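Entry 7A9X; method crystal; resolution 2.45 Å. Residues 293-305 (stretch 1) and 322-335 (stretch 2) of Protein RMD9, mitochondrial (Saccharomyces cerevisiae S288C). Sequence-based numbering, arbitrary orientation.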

# COMPACT_ATOMS: atom_id res chain seq x y z
N ASP A 293 5.11 16.05 4.15
CA ASP A 293 5.24 16.18 5.59
C ASP A 293 5.19 17.61 6.11
O ASP A 293 5.00 17.80 7.31
CB ASP A 293 6.54 15.53 6.08
CG ASP A 293 6.55 14.04 5.86
OD1 ASP A 293 5.48 13.41 5.98
OD2 ASP A 293 7.63 13.48 5.57
N SER A 294 5.37 18.61 5.25
CA SER A 294 5.34 20.00 5.70
C SER A 294 3.90 20.41 5.99
O SER A 294 3.04 20.35 5.11
CB SER A 294 5.96 20.92 4.66
OG SER A 294 7.31 20.58 4.41
N LYS A 295 3.64 20.82 7.23
CA LYS A 295 2.33 21.36 7.57
C LYS A 295 2.09 22.72 6.92
O LYS A 295 0.93 23.11 6.76
CB LYS A 295 2.18 21.47 9.09
CG LYS A 295 1.11 20.55 9.67
CD LYS A 295 1.32 19.11 9.20
CE LYS A 295 0.22 18.20 9.71
NZ LYS A 295 0.45 16.78 9.33
N ASN A 296 3.15 23.44 6.55
CA ASN A 296 3.01 24.67 5.78
C ASN A 296 2.73 24.30 4.34
O ASN A 296 3.63 23.90 3.59
CB ASN A 296 4.25 25.54 5.90
CG ASN A 296 4.19 26.76 5.01
OD1 ASN A 296 5.15 27.09 4.32
ND2 ASN A 296 3.05 27.44 5.01
N LEU A 297 1.46 24.42 3.94
CA LEU A 297 1.04 23.97 2.61
C LEU A 297 1.65 24.81 1.50
O LEU A 297 1.80 24.32 0.37
CB LEU A 297 -0.48 23.98 2.52
CG LEU A 297 -1.18 23.00 3.46
CD1 LEU A 297 -2.69 23.19 3.41
CD2 LEU A 297 -0.81 21.58 3.10
N THR A 298 2.01 26.06 1.79
CA THR A 298 2.62 26.90 0.76
C THR A 298 4.02 26.41 0.41
O THR A 298 4.42 26.43 -0.76
CB THR A 298 2.66 28.35 1.22
OG1 THR A 298 3.31 28.43 2.49
CG2 THR A 298 1.24 28.91 1.34
N LEU A 299 4.78 25.96 1.41
CA LEU A 299 6.09 25.37 1.14
C LEU A 299 5.95 24.01 0.48
O LEU A 299 6.76 23.65 -0.39
CB LEU A 299 6.89 25.26 2.44
CG LEU A 299 8.26 24.60 2.37
CD1 LEU A 299 9.17 25.35 1.41
CD2 LEU A 299 8.88 24.54 3.75
N ALA A 300 4.94 23.24 0.87
CA ALA A 300 4.73 21.93 0.27
C ALA A 300 4.37 22.05 -1.21
O ALA A 300 4.85 21.27 -2.04
CB ALA A 300 3.65 21.17 1.03
N GLU A 301 3.52 23.03 -1.55
CA GLU A 301 3.10 23.17 -2.94
C GLU A 301 4.24 23.68 -3.82
O GLU A 301 4.31 23.32 -5.00
CB GLU A 301 1.89 24.10 -3.04
CG GLU A 301 1.42 24.34 -4.47
CD GLU A 301 -0.06 24.64 -4.56
OE1 GLU A 301 -0.76 24.49 -3.54
OE2 GLU A 301 -0.52 25.02 -5.65
N SER A 302 5.12 24.52 -3.28
CA SER A 302 6.25 24.99 -4.08
C SER A 302 7.14 23.83 -4.49
O SER A 302 7.53 23.71 -5.66
CB SER A 302 7.05 26.04 -3.30
OG SER A 302 7.48 25.54 -2.05
N PHE A 303 7.46 22.94 -3.55
CA PHE A 303 8.23 21.75 -3.88
C PHE A 303 7.45 20.82 -4.81
O PHE A 303 8.05 20.13 -5.64
CB PHE A 303 8.64 21.01 -2.61
CG PHE A 303 9.93 21.51 -2.02
CD1 PHE A 303 9.94 22.64 -1.21
CD2 PHE A 303 11.12 20.86 -2.28
CE1 PHE A 303 11.12 23.10 -0.67
CE2 PHE A 303 12.31 21.32 -1.75
CZ PHE A 303 12.31 22.44 -0.94
N PHE A 304 6.12 20.79 -4.68
CA PHE A 304 5.31 20.00 -5.60
C PHE A 304 5.39 20.55 -7.02
O PHE A 304 5.46 19.78 -7.98
CB PHE A 304 3.86 19.96 -5.11
CG PHE A 304 2.91 19.30 -6.07
CD1 PHE A 304 2.76 17.93 -6.09
CD2 PHE A 304 2.15 20.07 -6.94
CE1 PHE A 304 1.88 17.32 -6.97
CE2 PHE A 304 1.27 19.47 -7.83
CZ PHE A 304 1.14 18.09 -7.84
N ASP A 305 5.38 21.88 -7.16
CA ASP A 305 5.51 22.48 -8.48
C ASP A 305 6.90 22.25 -9.06
O ASP A 305 7.05 22.17 -10.28
CB ASP A 305 5.20 23.98 -8.41
CG ASP A 305 3.78 24.26 -7.95
OD1 ASP A 305 2.88 23.45 -8.25
OD2 ASP A 305 3.57 25.30 -7.29
N THR A 322 3.38 10.31 -1.40
CA THR A 322 3.66 11.70 -1.08
C THR A 322 2.54 12.62 -1.55
O THR A 322 2.16 13.57 -0.84
CB THR A 322 4.99 12.12 -1.71
OG1 THR A 322 6.02 11.20 -1.30
CG2 THR A 322 5.37 13.52 -1.30
N VAL A 323 2.00 12.37 -2.74
CA VAL A 323 0.90 13.19 -3.25
C VAL A 323 -0.35 12.99 -2.40
O VAL A 323 -1.04 13.96 -2.06
CB VAL A 323 0.65 12.87 -4.73
CG1 VAL A 323 -0.46 13.73 -5.28
CG2 VAL A 323 1.93 13.06 -5.53
N ASN A 324 -0.67 11.74 -2.05
CA ASN A 324 -1.85 11.47 -1.24
C ASN A 324 -1.78 12.19 0.10
O ASN A 324 -2.78 12.77 0.55
CB ASN A 324 -2.01 9.96 -1.02
CG ASN A 324 -2.32 9.21 -2.30
OD1 ASN A 324 -2.86 9.78 -3.25
ND2 ASN A 324 -2.00 7.92 -2.32
N SER A 325 -0.62 12.14 0.76
CA SER A 325 -0.47 12.84 2.03
C SER A 325 -0.62 14.34 1.86
O SER A 325 -1.21 15.01 2.72
CB SER A 325 0.89 12.50 2.65
OG SER A 325 1.13 13.28 3.81
N PHE A 326 -0.11 14.89 0.76
CA PHE A 326 -0.25 16.31 0.49
C PHE A 326 -1.71 16.69 0.26
O PHE A 326 -2.19 17.70 0.79
CB PHE A 326 0.61 16.69 -0.72
CG PHE A 326 0.54 18.14 -1.11
CD1 PHE A 326 0.64 19.14 -0.15
CD2 PHE A 326 0.40 18.50 -2.44
CE1 PHE A 326 0.59 20.47 -0.51
CE2 PHE A 326 0.35 19.83 -2.81
CZ PHE A 326 0.45 20.82 -1.84
N LEU A 327 -2.44 15.87 -0.51
CA LEU A 327 -3.87 16.12 -0.72
C LEU A 327 -4.64 16.05 0.59
O LEU A 327 -5.55 16.85 0.83
CB LEU A 327 -4.43 15.10 -1.71
CG LEU A 327 -3.99 15.22 -3.17
CD1 LEU A 327 -4.48 14.03 -3.96
CD2 LEU A 327 -4.51 16.52 -3.77
N GLN A 328 -4.29 15.10 1.46
CA GLN A 328 -5.01 14.95 2.72
C GLN A 328 -4.73 16.11 3.66
O GLN A 328 -5.63 16.56 4.38
CB GLN A 328 -4.64 13.61 3.37
CG GLN A 328 -5.22 12.41 2.64
CD GLN A 328 -4.67 11.09 3.15
OE1 GLN A 328 -3.68 11.05 3.88
NE2 GLN A 328 -5.32 9.99 2.77
N ASN A 329 -3.50 16.62 3.65
CA ASN A 329 -3.16 17.76 4.50
C ASN A 329 -3.90 19.02 4.06
O ASN A 329 -4.32 19.83 4.90
CB ASN A 329 -1.65 17.99 4.51
CG ASN A 329 -0.90 16.91 5.25
OD1 ASN A 329 -1.46 16.24 6.12
ND2 ASN A 329 0.37 16.74 4.93
N ILE A 330 -4.04 19.21 2.75
CA ILE A 330 -4.81 20.35 2.24
C ILE A 330 -6.26 20.25 2.68
O ILE A 330 -6.87 21.24 3.11
CB ILE A 330 -4.69 20.43 0.71
CG1 ILE A 330 -3.25 20.72 0.29
CG2 ILE A 330 -5.64 21.49 0.15
CD1 ILE A 330 -3.05 20.69 -1.21
N TRP A 331 -6.84 19.05 2.59
CA TRP A 331 -8.24 18.87 2.96
C TRP A 331 -8.45 19.05 4.46
O TRP A 331 -9.43 19.67 4.89
CB TRP A 331 -8.73 17.50 2.50
CG TRP A 331 -10.19 17.24 2.73
CD1 TRP A 331 -10.73 16.24 3.49
CD2 TRP A 331 -11.29 18.00 2.22
NE1 TRP A 331 -12.10 16.32 3.46
CE2 TRP A 331 -12.47 17.40 2.69
CE3 TRP A 331 -11.39 19.12 1.39
CZ2 TRP A 331 -13.73 17.88 2.38
CZ3 TRP A 331 -12.65 19.61 1.08
CH2 TRP A 331 -13.80 18.99 1.57
N LYS A 332 -7.53 18.52 5.27
CA LYS A 332 -7.68 18.66 6.72
C LYS A 332 -7.49 20.10 7.17
O LYS A 332 -8.16 20.54 8.11
CB LYS A 332 -6.68 17.74 7.44
CG LYS A 332 -6.94 16.26 7.21
CD LYS A 332 -5.76 15.41 7.67
CE LYS A 332 -5.93 13.97 7.23
NZ LYS A 332 -4.72 13.15 7.52
N ALA A 333 -6.59 20.84 6.52
CA ALA A 333 -6.25 22.17 7.00
C ALA A 333 -7.09 23.28 6.38
O ALA A 333 -7.36 24.29 7.05
CB ALA A 333 -4.77 22.46 6.74
N GLN A 334 -7.50 23.13 5.12
CA GLN A 334 -8.15 24.21 4.39
C GLN A 334 -9.60 23.94 4.04
O GLN A 334 -10.34 24.91 3.82
CB GLN A 334 -7.38 24.51 3.09
CG GLN A 334 -5.97 25.00 3.31
CD GLN A 334 -5.27 25.33 2.01
OE1 GLN A 334 -5.76 25.01 0.93
NE2 GLN A 334 -4.11 25.98 2.10
N ASN A 335 -10.04 22.68 3.97
CA ASN A 335 -11.40 22.33 3.58
C ASN A 335 -11.75 22.90 2.21
O ASN A 335 -12.91 23.18 1.90
CB ASN A 335 -12.41 22.80 4.64
CG ASN A 335 -13.78 22.17 4.47
OD1 ASN A 335 -13.94 20.96 4.64
ND2 ASN A 335 -14.77 22.99 4.15
O HOH W 1 1.81 18.23 3.34

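Where no hydrogen bond passes directly between two helices, fit of side chains can hold the contact together, and this pair from RMD9 shows how two reciprocal knobs can form the heart of a contact. The helices run roughly antiparallel, their N-to-C directions 149° apart and their axes 11.1 Å apart at closest approach, and the contact buries 526 Å² in all. Each contributes one principal bump to a hollow on its neighbor.

The first knob is Leu 297, in the opening turn of its helix. Its CA-to-CB bond points toward the partner, and the side chain settles among Phe 326, Ile 330, Ala 333 and Gln 334, residues spaced so that they line successive turns of one helical face. Leu 297 CD2 lies 3.8 Å from Ile 330 CG1 and 4.0 Å from Phe 326 CE1, while Leu 297 CD1 is 4.0 Å from Ala 333 CB and 3.4 Å from Gln 334 NE2.

The second knob, Phe 326, returns the gesture. Its CA-to-CB bond leaves sideways, yet a chi1 of 180° (t) carries the ring into a hollow formed by Leu 297, Ala 300, Glu 301 and Phe 304. The small side chain of Ala 300 leaves room for a close approach, with CB 3.5 Å from Phe 326 CE1; the ring tip also comes near the backbone, Phe 326 CZ lying 3.7 Å from Glu 301 CA. Phe 304 meets the ring obliquely, with centroids 5.7 Å apart and planes at 37°, and presents its own edge to Val 323, where CE1 and CG2 are 4.5 Å apart.

Beside this apolar fit, one water bridges the two stretches. Ser 294 O and Asn 329 ND2, 4.5 Å apart, are joined through a water that donates to Ser 294 O (3.0 Å from the water oxygen) and accepts from Asn 329 ND2 (2.6 Å).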